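Local coordinates for protein ECL CdiI (Enterobacter cloacae subsp. cloacae, PDB 4NTQ) that acts as the immunity protein of a contact-dependent growth inhibition system, forming a complex with the toxic ribosomal RNase domain of CdiA, at residues Ser21-Asn26 against Phe78-Tyr83; His33-Tyr38 against Lys42-Ser47; Leu49-Glu54 against Thr60-Ala65. All blocks are in the same frame, centred on the assembly; numbering follows the deposited sequence.

The three contacts join two antiparallel sheets and helix 41-58. Contact 1 joins the sheets directly; contact 2 ties strand 28-35 to the start of the helix, and contact 3 sets a later part of the helix along strand 61-65. Centres of contacts 1 and 3 lie about 11 Å apart, linked by a probable hydrogen bond between L64 N and W80 O at 2.8 Å. Contact 2, about 14 Å from contact 1 between centres, touches it where L34 CD1 meets S21 OG at 3.8 Å. Contacts 2 and 3 share the helix and touch where Y44 CD1 comes 3.5 Å from A65 O. F78, W80 and H33 also pack on the CdiA toxin chain, which neither segment of contact 3 touches.

Contact 1: residues Ser21-Asn26 against Phe78-Tyr83; sequences SSIVIN and FTWVLY
I23 is extended along both of its torsions, with CG1 opposite the backbone N (chi1 -176°) and CD1 trans beyond it, and this carries its terminal methyl straight to the indole of W80. The indole in turn hangs beside its own backbone N, and its second torsion of 76° turns a broad face to the isoleucine. CD1 of I23 sits over that face as a CH-pi contact, 3.8 Å from the centroid of the five-membered ring, and its nearest single atom is W80 CG at 3.5 Å. The methyl lies off centre, nearest CG and CD2 of the indole, while CG2 of I23 lies 4.1 Å from W80 CZ2. I25, two residues on and pointing the same way, completes the group: its CD1 comes obliquely to W80 CZ3 at 3.9 Å. Beta-branched isoleucines suit the strand, while one large tryptophan bridges backbones that stay 8.9 Å apart between the CA atoms of I23 and W80. Around them L32 touches both I23 and W80, and the W129 ring meets the indole at about 50°. W80 also packs on R222 of the CdiA toxin chain, placing this core next to the toxin interface. The meeting of two alternate isoleucines of strand 16-25 with a tryptophan of strand 76-85 is consistent with two antiparallel sheets packed face to face.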
loop_
_atom_site.group_PDB
_atom_site.type_symbol
_atom_site.label_atom_id
_atom_site.label_comp_id
_atom_site.label_asym_id
_atom_site.label_seq_id
_atom_site.Cartn_x
_atom_site.Cartn_y
_atom_site.Cartn_z
ATOM N N SER B 21 2.912 -1.395 -12.146
ATOM C CA SER B 21 3.414 -0.065 -11.849
ATOM C C SER B 21 4.595 -0.163 -10.899
ATOM O O SER B 21 4.864 -1.219 -10.321
ATOM C CB SER B 21 2.351 0.773 -11.124
ATOM O OG SER B 21 1.109 0.780 -11.792
ATOM N N SER B 22 5.260 0.966 -10.688
ATOM C CA SER B 22 6.289 1.051 -9.663
ATOM C C SER B 22 6.093 2.301 -8.841
ATOM O O SER B 22 5.612 3.325 -9.335
ATOM C CB SER B 22 7.671 1.122 -10.294
ATOM O OG SER B 22 8.236 -0.166 -10.346
ATOM N N ILE B 23 6.489 2.220 -7.581
ATOM C CA ILE B 23 6.681 3.425 -6.822
ATOM C C ILE B 23 8.184 3.627 -6.623
ATOM O O ILE B 23 8.904 2.694 -6.287
ATOM C CB ILE B 23 5.908 3.393 -5.496
ATOM C CG1 ILE B 23 6.061 4.727 -4.775
ATOM C CG2 ILE B 23 6.386 2.256 -4.600
ATOM C CD1 ILE B 23 5.236 4.833 -3.499
ATOM N N VAL B 24 8.640 4.853 -6.866
ATOM C CA VAL B 24 10.039 5.227 -6.704
ATOM C C VAL B 24 10.166 6.292 -5.637
ATOM O O VAL B 24 9.519 7.336 -5.717
ATOM C CB VAL B 24 10.617 5.861 -7.983
ATOM C CG1 VAL B 24 12.097 6.171 -7.790
ATOM C CG2 VAL B 24 10.399 4.951 -9.166
ATOM N N ILE B 25 11.003 6.022 -4.647
ATOM C CA ILE B 25 11.295 6.971 -3.592
ATOM C C ILE B 25 12.807 7.113 -3.599
ATOM O O ILE B 25 13.505 6.334 -2.954
ATOM C CB ILE B 25 10.844 6.434 -2.226
ATOM C CG1 ILE B 25 9.371 6.001 -2.262
ATOM C CG2 ILE B 25 11.029 7.484 -1.149
ATOM C CD1 ILE B 25 8.965 5.119 -1.057
ATOM N N ASN B 26 13.309 8.061 -4.387
ATOM C CA ASN B 26 14.754 8.257 -4.540
ATOM C C ASN B 26 15.473 6.982 -5.020
ATOM O O ASN B 26 15.280 6.560 -6.163
ATOM C CB ASN B 26 15.369 8.821 -3.252
ATOM C CG ASN B 26 16.803 9.208 -3.422
ATOM O OD1 ASN B 26 17.306 9.268 -4.542
ATOM N ND2 ASN B 26 17.482 9.471 -2.313
ATOM N N PHE B 78 -4.226 -0.513 0.231
ATOM C CA PHE B 78 -2.813 -0.212 0.419
ATOM C C PHE B 78 -2.575 1.240 0.087
ATOM O O PHE B 78 -3.144 1.768 -0.871
ATOM C CB PHE B 78 -1.919 -1.101 -0.450
ATOM C CG PHE B 78 -1.934 -2.544 -0.050
ATOM C CD1 PHE B 78 -1.047 -3.019 0.898
ATOM C CD2 PHE B 78 -2.843 -3.419 -0.612
ATOM C CE1 PHE B 78 -1.060 -4.344 1.268
ATOM C CE2 PHE B 78 -2.864 -4.747 -0.240
ATOM C CZ PHE B 78 -1.971 -5.211 0.704
ATOM N N THR B 79 -1.752 1.894 0.897
ATOM C CA THR B 79 -1.399 3.276 0.647
ATOM C C THR B 79 0.082 3.484 0.853
ATOM O O THR B 79 0.741 2.719 1.562
ATOM C CB THR B 79 -2.105 4.215 1.625
ATOM O OG1 THR B 79 -1.592 3.980 2.939
ATOM C CG2 THR B 79 -3.624 3.992 1.609
ATOM N N TRP B 80 0.602 4.527 0.218
ATOM C CA TRP B 80 1.917 5.037 0.550
ATOM C C TRP B 80 1.682 6.433 1.094
ATOM O O TRP B 80 0.979 7.234 0.472
ATOM C CB TRP B 80 2.846 4.998 -0.666
ATOM C CG TRP B 80 3.212 3.551 -0.996
ATOM C CD1 TRP B 80 2.415 2.628 -1.606
ATOM C CD2 TRP B 80 4.430 2.862 -0.655
ATOM N NE1 TRP B 80 3.066 1.418 -1.688
ATOM C CE2 TRP B 80 4.303 1.536 -1.119
ATOM C CE3 TRP B 80 5.620 3.244 -0.012
ATOM C CZ2 TRP B 80 5.316 0.589 -0.964
ATOM C CZ3 TRP B 80 6.624 2.305 0.138
ATOM C CH2 TRP B 80 6.464 0.989 -0.329
ATOM N N VAL B 81 2.238 6.696 2.276
ATOM C CA VAL B 81 1.919 7.885 3.047
ATOM C C VAL B 81 3.122 8.801 3.174
ATOM O O VAL B 81 4.194 8.367 3.606
ATOM C CB VAL B 81 1.447 7.485 4.455
ATOM C CG1 VAL B 81 1.293 8.705 5.332
ATOM C CG2 VAL B 81 0.142 6.702 4.367
ATOM N N LEU B 82 2.944 10.065 2.795
ATOM C CA LEU B 82 4.040 11.034 2.788
ATOM C C LEU B 82 3.879 11.968 3.978
ATOM O O LEU B 82 2.806 12.529 4.188
ATOM C CB LEU B 82 4.039 11.846 1.491
ATOM C CG LEU B 82 4.618 11.207 0.222
ATOM C CD1 LEU B 82 4.006 9.854 -0.105
ATOM C CD2 LEU B 82 4.446 12.143 -0.943
ATOM N N TYR B 83 4.934 12.118 4.772
ATOM C CA TYR B 83 4.882 13.029 5.896
ATOM C C TYR B 83 5.871 14.142 5.631
ATOM O O TYR B 83 7.026 13.876 5.344
ATOM C CB TYR B 83 5.252 12.312 7.194
ATOM C CG TYR B 83 4.223 11.343 7.738
ATOM C CD1 TYR B 83 3.108 11.805 8.437
ATOM C CD2 TYR B 83 4.392 9.960 7.604
ATOM C CE1 TYR B 83 2.174 10.925 8.962
ATOM C CE2 TYR B 83 3.449 9.050 8.135
ATOM C CZ TYR B 83 2.346 9.551 8.804
ATOM O OH TYR B 83 1.415 8.693 9.327
#

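Contact 2: residues His33-Tyr38 against Lys42-Ser47; sequences HLPLSY and KDYKNS
D43 approaches Y38 from the first turns of helix 41-58, but its OD2, already hydrogen-bonded to a residue adjoining one of the segments, comes no closer than 4.2 Å to Y38 O. Its backbone N-H is accepted by D40 OD2, from a carboxylate just before the helix. Y44 follows and carries the contact. With CG beside the backbone N (chi1 -86°), its ring reaches across to strand 28-35 and lays one face against L34. There L34 CD2 stands almost directly over the ring centre, 3.9 Å from the centroid and 11° off the normal, a CH-pi contact in which the two side chains run past each other in opposite directions. The arrangement belongs to a strand-to-helix connection: strand 28-35 leaves its antiparallel sheet, and after a short turn the chain enters the helix, which sets Y44 against the strand. L34 is shared by this junction, for it also touches I41 and W48 of the helix. At the far end of the ring, Y44 OH donates to P35 O at 2.6 Å, meeting a lone pair in the carbonyl plane with a C=O···O angle of 139°. P35 crosses at about a right angle and fits its ring methylenes against the same hydroxyl, CD lying 3.4 Å from Y44 OH. The W39 ring packs edge-to-face with that of Y44. Further along the helix, S47 N bonds to D43 O.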
loop_
_atom_site.group_PDB
_atom_site.type_symbol
_atom_site.label_atom_id
_atom_site.label_comp_id
_atom_site.label_asym_id
_atom_site.label_seq_id
_atom_site.Cartn_x
_atom_site.Cartn_y
_atom_site.Cartn_z
ATOM N N HIS B 33 0.819 -3.633 -8.188
ATOM C CA HIS B 33 -0.260 -4.040 -9.084
ATOM C C HIS B 33 -1.537 -3.292 -8.681
ATOM O O HIS B 33 -2.253 -3.726 -7.775
ATOM C CB HIS B 33 -0.501 -5.550 -8.995
ATOM C CG HIS B 33 0.696 -6.382 -9.345
ATOM N ND1 HIS B 33 0.871 -7.675 -8.898
ATOM C CD2 HIS B 33 1.769 -6.106 -10.123
ATOM C CE1 HIS B 33 2.006 -8.157 -9.371
ATOM N NE2 HIS B 33 2.572 -7.222 -10.119
ATOM N N LEU B 34 -1.813 -2.173 -9.350
ATOM C CA LEU B 34 -2.953 -1.337 -9.011
ATOM C C LEU B 34 -4.218 -1.919 -9.625
ATOM O O LEU B 34 -4.327 -1.991 -10.848
ATOM C CB LEU B 34 -2.741 0.093 -9.521
ATOM C CG LEU B 34 -1.921 1.038 -8.640
ATOM C CD1 LEU B 34 -0.524 0.498 -8.389
ATOM C CD2 LEU B 34 -1.855 2.435 -9.253
ATOM N N PRO B 35 -5.172 -2.355 -8.781
ATOM C CA PRO B 35 -6.416 -2.946 -9.310
ATOM C C PRO B 35 -7.284 -1.902 -10.002
ATOM O O PRO B 35 -7.405 -0.762 -9.523
ATOM C CB PRO B 35 -7.122 -3.485 -8.052
ATOM C CG PRO B 35 -6.580 -2.713 -6.931
ATOM C CD PRO B 35 -5.133 -2.395 -7.311
ATOM N N LEU B 36 -7.896 -2.301 -11.110
ATOM C CA LEU B 36 -8.641 -1.384 -11.968
ATOM C C LEU B 36 -10.149 -1.636 -11.949
ATOM O O LEU B 36 -10.894 -1.078 -12.761
ATOM C CB LEU B 36 -8.134 -1.505 -13.412
ATOM C CG LEU B 36 -6.636 -1.323 -13.619
ATOM C CD1 LEU B 36 -6.249 -1.672 -15.063
ATOM C CD2 LEU B 36 -6.243 0.092 -13.288
ATOM N N SER B 37 -10.601 -2.504 -11.056
ATOM C CA SER B 37 -12.008 -2.918 -11.098
ATOM C C SER B 37 -12.980 -1.782 -10.744
ATOM O O SER B 37 -14.140 -1.807 -11.136
ATOM C CB SER B 37 -12.255 -4.165 -10.237
ATOM O OG SER B 37 -12.012 -3.896 -8.869
ATOM N N TYR B 38 -12.487 -0.778 -10.033
ATOM C CA TYR B 38 -13.308 0.359 -9.610
ATOM C C TYR B 38 -12.738 1.674 -10.162
ATOM O O TYR B 38 -13.455 2.461 -10.771
ATOM C CB TYR B 38 -13.395 0.402 -8.077
ATOM C CG TYR B 38 -14.265 1.506 -7.506
ATOM C CD1 TYR B 38 -15.655 1.431 -7.564
ATOM C CD2 TYR B 38 -13.700 2.604 -6.878
ATOM C CE1 TYR B 38 -16.452 2.433 -7.031
ATOM C CE2 TYR B 38 -14.487 3.613 -6.339
ATOM C CZ TYR B 38 -15.857 3.517 -6.424
ATOM O OH TYR B 38 -16.625 4.508 -5.896
ATOM N N LYS B 42 -6.461 7.184 -14.408
ATOM C CA LYS B 42 -6.847 8.585 -14.324
ATOM C C LYS B 42 -7.452 8.886 -12.940
ATOM O O LYS B 42 -7.138 9.909 -12.325
ATOM C CB LYS B 42 -7.819 8.929 -15.454
ATOM C CG LYS B 42 -7.565 10.259 -16.120
ATOM C CD LYS B 42 -8.123 10.284 -17.539
ATOM C CE LYS B 42 -7.357 9.340 -18.470
ATOM N NZ LYS B 42 -7.882 9.354 -19.874
ATOM N N ASP B 43 -8.294 7.982 -12.445
ATOM C CA ASP B 43 -8.854 8.112 -11.101
ATOM C C ASP B 43 -7.781 8.085 -9.996
ATOM O O ASP B 43 -7.835 8.896 -9.063
ATOM C CB ASP B 43 -9.860 7.006 -10.824
ATOM C CG ASP B 43 -11.132 7.155 -11.611
ATOM O OD1 ASP B 43 -11.537 8.292 -11.931
ATOM O OD2 ASP B 43 -11.742 6.113 -11.893
ATOM N N TYR B 44 -6.829 7.149 -10.098
ATOM C CA TYR B 44 -5.777 7.022 -9.104
ATOM C C TYR B 44 -5.014 8.322 -9.082
ATOM O O TYR B 44 -4.743 8.886 -8.015
ATOM C CB TYR B 44 -4.815 5.886 -9.446
ATOM C CG TYR B 44 -5.237 4.514 -8.955
ATOM C CD1 TYR B 44 -4.992 4.116 -7.636
ATOM C CD2 TYR B 44 -5.858 3.603 -9.815
ATOM C CE1 TYR B 44 -5.379 2.845 -7.178
ATOM C CE2 TYR B 44 -6.241 2.339 -9.373
ATOM C CZ TYR B 44 -6.006 1.960 -8.054
ATOM O OH TYR B 44 -6.393 0.703 -7.619
ATOM N N LYS B 45 -4.708 8.816 -10.276
ATOM C CA LYS B 45 -3.875 10.009 -10.435
ATOM C C LYS B 45 -4.597 11.254 -9.928
ATOM O O LYS B 45 -3.991 12.131 -9.317
ATOM C CB LYS B 45 -3.454 10.191 -11.902
ATOM C CG LYS B 45 -2.319 9.269 -12.340
ATOM C CD LYS B 45 -1.960 9.461 -13.817
ATOM C CE LYS B 45 -0.557 8.934 -14.079
ATOM N NZ LYS B 45 -0.151 9.056 -15.502
ATOM N N ASN B 46 -5.895 11.329 -10.179
ATOM C CA ASN B 46 -6.668 12.449 -9.664
ATOM C C ASN B 46 -6.650 12.478 -8.128
ATOM O O ASN B 46 -6.458 13.521 -7.513
ATOM C CB ASN B 46 -8.097 12.396 -10.194
ATOM C CG ASN B 46 -9.024 13.271 -9.409
ATOM O OD1 ASN B 46 -9.074 14.479 -9.623
ATOM N ND2 ASN B 46 -9.762 12.672 -8.474
ATOM N N SER B 47 -6.818 11.310 -7.524
ATOM C CA SER B 47 -6.793 11.174 -6.080
ATOM C C SER B 47 -5.444 11.585 -5.494
ATOM O O SER B 47 -5.394 12.240 -4.458
ATOM C CB SER B 47 -7.120 9.738 -5.690
ATOM O OG SER B 47 -6.723 9.464 -4.363
#

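Contact 3: residues Leu49-Glu54 against Thr60-Ala65; sequences LKSLGE and THSALA
S51 and S62 face each other where helix 41-58 runs back along strand 61-65, the outermost strand of its antiparallel sheet within this chain. The helix-turn-strand unit is close to antiparallel: the axes of segments 49-54 and 61-65 make 168° and approach to 6.8 Å. Such closeness suits serine, whose side chain is small enough for the gap and polar enough to bond to the strand. Followed outward, S51 CB first meets A63 O at 3.4 Å. Its torsion then sets OG opposite the backbone N (chi1 179°), and the hydroxyl donates to A63 O at 2.7 Å. It arrives from above the carbonyl plane, 49° out of it, rather than along a lone pair. S51 OG is also hydrogen-bonded to N110 ND2, and N110 OD1 takes the A63 N-H; in this way the backbone N and O of A63, on an edge of the sheet within this chain, both find partners, while S62 and L64 turn their backbone groups to L82 and W80 in the next strand. H61 NE2 is bonded to N110 O, making this asparagine a common partner of both segments.

S62 OG donates to S51 O at 2.6 Å, again from above the carbonyl plane. Two hydroxyl-to-carbonyl bonds, one from each segment, thus cross in opposite directions in a buried place, S51 to A63 and S62 to S51. Beside this polar group the contact becomes apolar. L52 and L64 cross at about a right angle, and L52 is also touched by F139, Y140 and L143 of helix 133-144, a setting that fits a branched apolar side chain. L52 CG rests against L64 CD2 at 4.0 Å, while L52 CD2 lies 4.0 Å from S62 CB.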
loop_
_atom_site.group_PDB
_atom_site.type_symbol
_atom_site.label_atom_id
_atom_site.label_comp_id
_atom_site.label_asym_id
_atom_site.label_seq_id
_atom_site.Cartn_x
_atom_site.Cartn_y
_atom_site.Cartn_z
ATOM N N LEU B 49 -3.288 13.671 -6.900
ATOM C CA LEU B 49 -3.207 15.122 -7.082
ATOM C C LEU B 49 -3.891 15.866 -5.928
ATOM O O LEU B 49 -3.320 16.788 -5.361
ATOM C CB LEU B 49 -3.827 15.550 -8.416
ATOM C CG LEU B 49 -3.735 17.041 -8.752
ATOM C CD1 LEU B 49 -2.308 17.519 -8.667
ATOM C CD2 LEU B 49 -4.288 17.332 -10.142
ATOM N N LYS B 50 -5.106 15.455 -5.587
ATOM C CA LYS B 50 -5.856 16.088 -4.499
ATOM C C LYS B 50 -5.147 15.896 -3.176
ATOM O O LYS B 50 -4.977 16.845 -2.415
ATOM C CB LYS B 50 -7.274 15.518 -4.399
ATOM C CG LYS B 50 -8.221 15.976 -5.503
ATOM C CD LYS B 50 -9.630 15.427 -5.271
ATOM C CE LYS B 50 -10.606 15.914 -6.332
ATOM N NZ LYS B 50 -11.862 15.101 -6.357
ATOM N N SER B 51 -4.713 14.661 -2.924
ATOM C CA SER B 51 -4.064 14.306 -1.664
ATOM C C SER B 51 -2.742 15.052 -1.476
ATOM O O SER B 51 -2.406 15.465 -0.374
ATOM C CB SER B 51 -3.849 12.795 -1.601
ATOM O OG SER B 51 -3.208 12.420 -0.402
ATOM N N LEU B 52 -1.999 15.209 -2.569
ATOM C CA LEU B 52 -0.748 15.935 -2.563
ATOM C C LEU B 52 -0.994 17.435 -2.313
ATOM O O LEU B 52 -0.331 18.056 -1.475
ATOM C CB LEU B 52 -0.001 15.693 -3.877
ATOM C CG LEU B 52 0.607 14.280 -3.969
ATOM C CD1 LEU B 52 1.037 13.951 -5.390
ATOM C CD2 LEU B 52 1.784 14.114 -3.005
ATOM N N GLY B 53 -1.960 18.003 -3.024
ATOM C CA GLY B 53 -2.408 19.358 -2.749
ATOM C C GLY B 53 -2.700 19.625 -1.273
ATOM O O GLY B 53 -2.146 20.557 -0.702
ATOM N N GLU B 54 -3.538 18.802 -0.646
ATOM C CA GLU B 54 -3.864 18.980 0.775
ATOM C C GLU B 54 -2.611 18.921 1.634
ATOM O O GLU B 54 -2.334 19.846 2.393
ATOM C CB GLU B 54 -4.848 17.918 1.279
ATOM C CG GLU B 54 -6.135 17.776 0.489
ATOM C CD GLU B 54 -6.974 16.603 0.975
ATOM O OE1 GLU B 54 -6.578 15.975 1.980
ATOM O OE2 GLU B 54 -8.019 16.304 0.356
ATOM N N THR B 60 1.358 18.583 6.311
ATOM C CA THR B 60 1.003 17.497 7.221
ATOM C C THR B 60 1.353 16.156 6.578
ATOM O O THR B 60 2.501 15.723 6.620
ATOM C CB THR B 60 -0.480 17.551 7.567
ATOM O OG1 THR B 60 -1.240 17.662 6.353
ATOM C CG2 THR B 60 -0.763 18.772 8.454
ATOM N N HIS B 61 0.377 15.519 5.938
ATOM C CA HIS B 61 0.641 14.277 5.232
ATOM C C HIS B 61 -0.192 14.132 3.976
ATOM O O HIS B 61 -1.213 14.794 3.821
ATOM C CB HIS B 61 0.421 13.064 6.142
ATOM C CG HIS B 61 -0.918 13.043 6.817
ATOM N ND1 HIS B 61 -1.103 13.466 8.121
ATOM C CD2 HIS B 61 -2.134 12.648 6.371
ATOM C CE1 HIS B 61 -2.377 13.330 8.446
ATOM N NE2 HIS B 61 -3.024 12.840 7.404
ATOM N N SER B 62 0.259 13.256 3.078
ATOM C CA SER B 62 -0.468 12.929 1.849
ATOM C C SER B 62 -0.532 11.423 1.662
ATOM O O SER B 62 0.493 10.766 1.440
ATOM C CB SER B 62 0.223 13.548 0.633
ATOM O OG SER B 62 -0.077 14.928 0.548
ATOM N N ALA B 63 -1.727 10.867 1.765
ATOM C CA ALA B 63 -1.879 9.440 1.564
ATOM C C ALA B 63 -2.180 9.176 0.111
ATOM O O ALA B 63 -3.150 9.736 -0.426
ATOM C CB ALA B 63 -2.986 8.906 2.429
ATOM N N LEU B 64 -1.345 8.334 -0.512
ATOM C CA LEU B 64 -1.503 7.934 -1.911
ATOM C C LEU B 64 -1.984 6.494 -1.987
ATOM O O LEU B 64 -1.195 5.574 -1.771
ATOM C CB LEU B 64 -0.159 8.003 -2.649
ATOM C CG LEU B 64 0.631 9.305 -2.574
ATOM C CD1 LEU B 64 1.965 9.183 -3.307
ATOM C CD2 LEU B 64 -0.171 10.440 -3.146
ATOM N N ALA B 65 -3.257 6.292 -2.315
ATOM C CA ALA B 65 -3.816 4.946 -2.400
ATOM C C ALA B 65 -3.271 4.202 -3.621
ATOM O O ALA B 65 -3.176 4.766 -4.710
ATOM C CB ALA B 65 -5.334 4.999 -2.463
#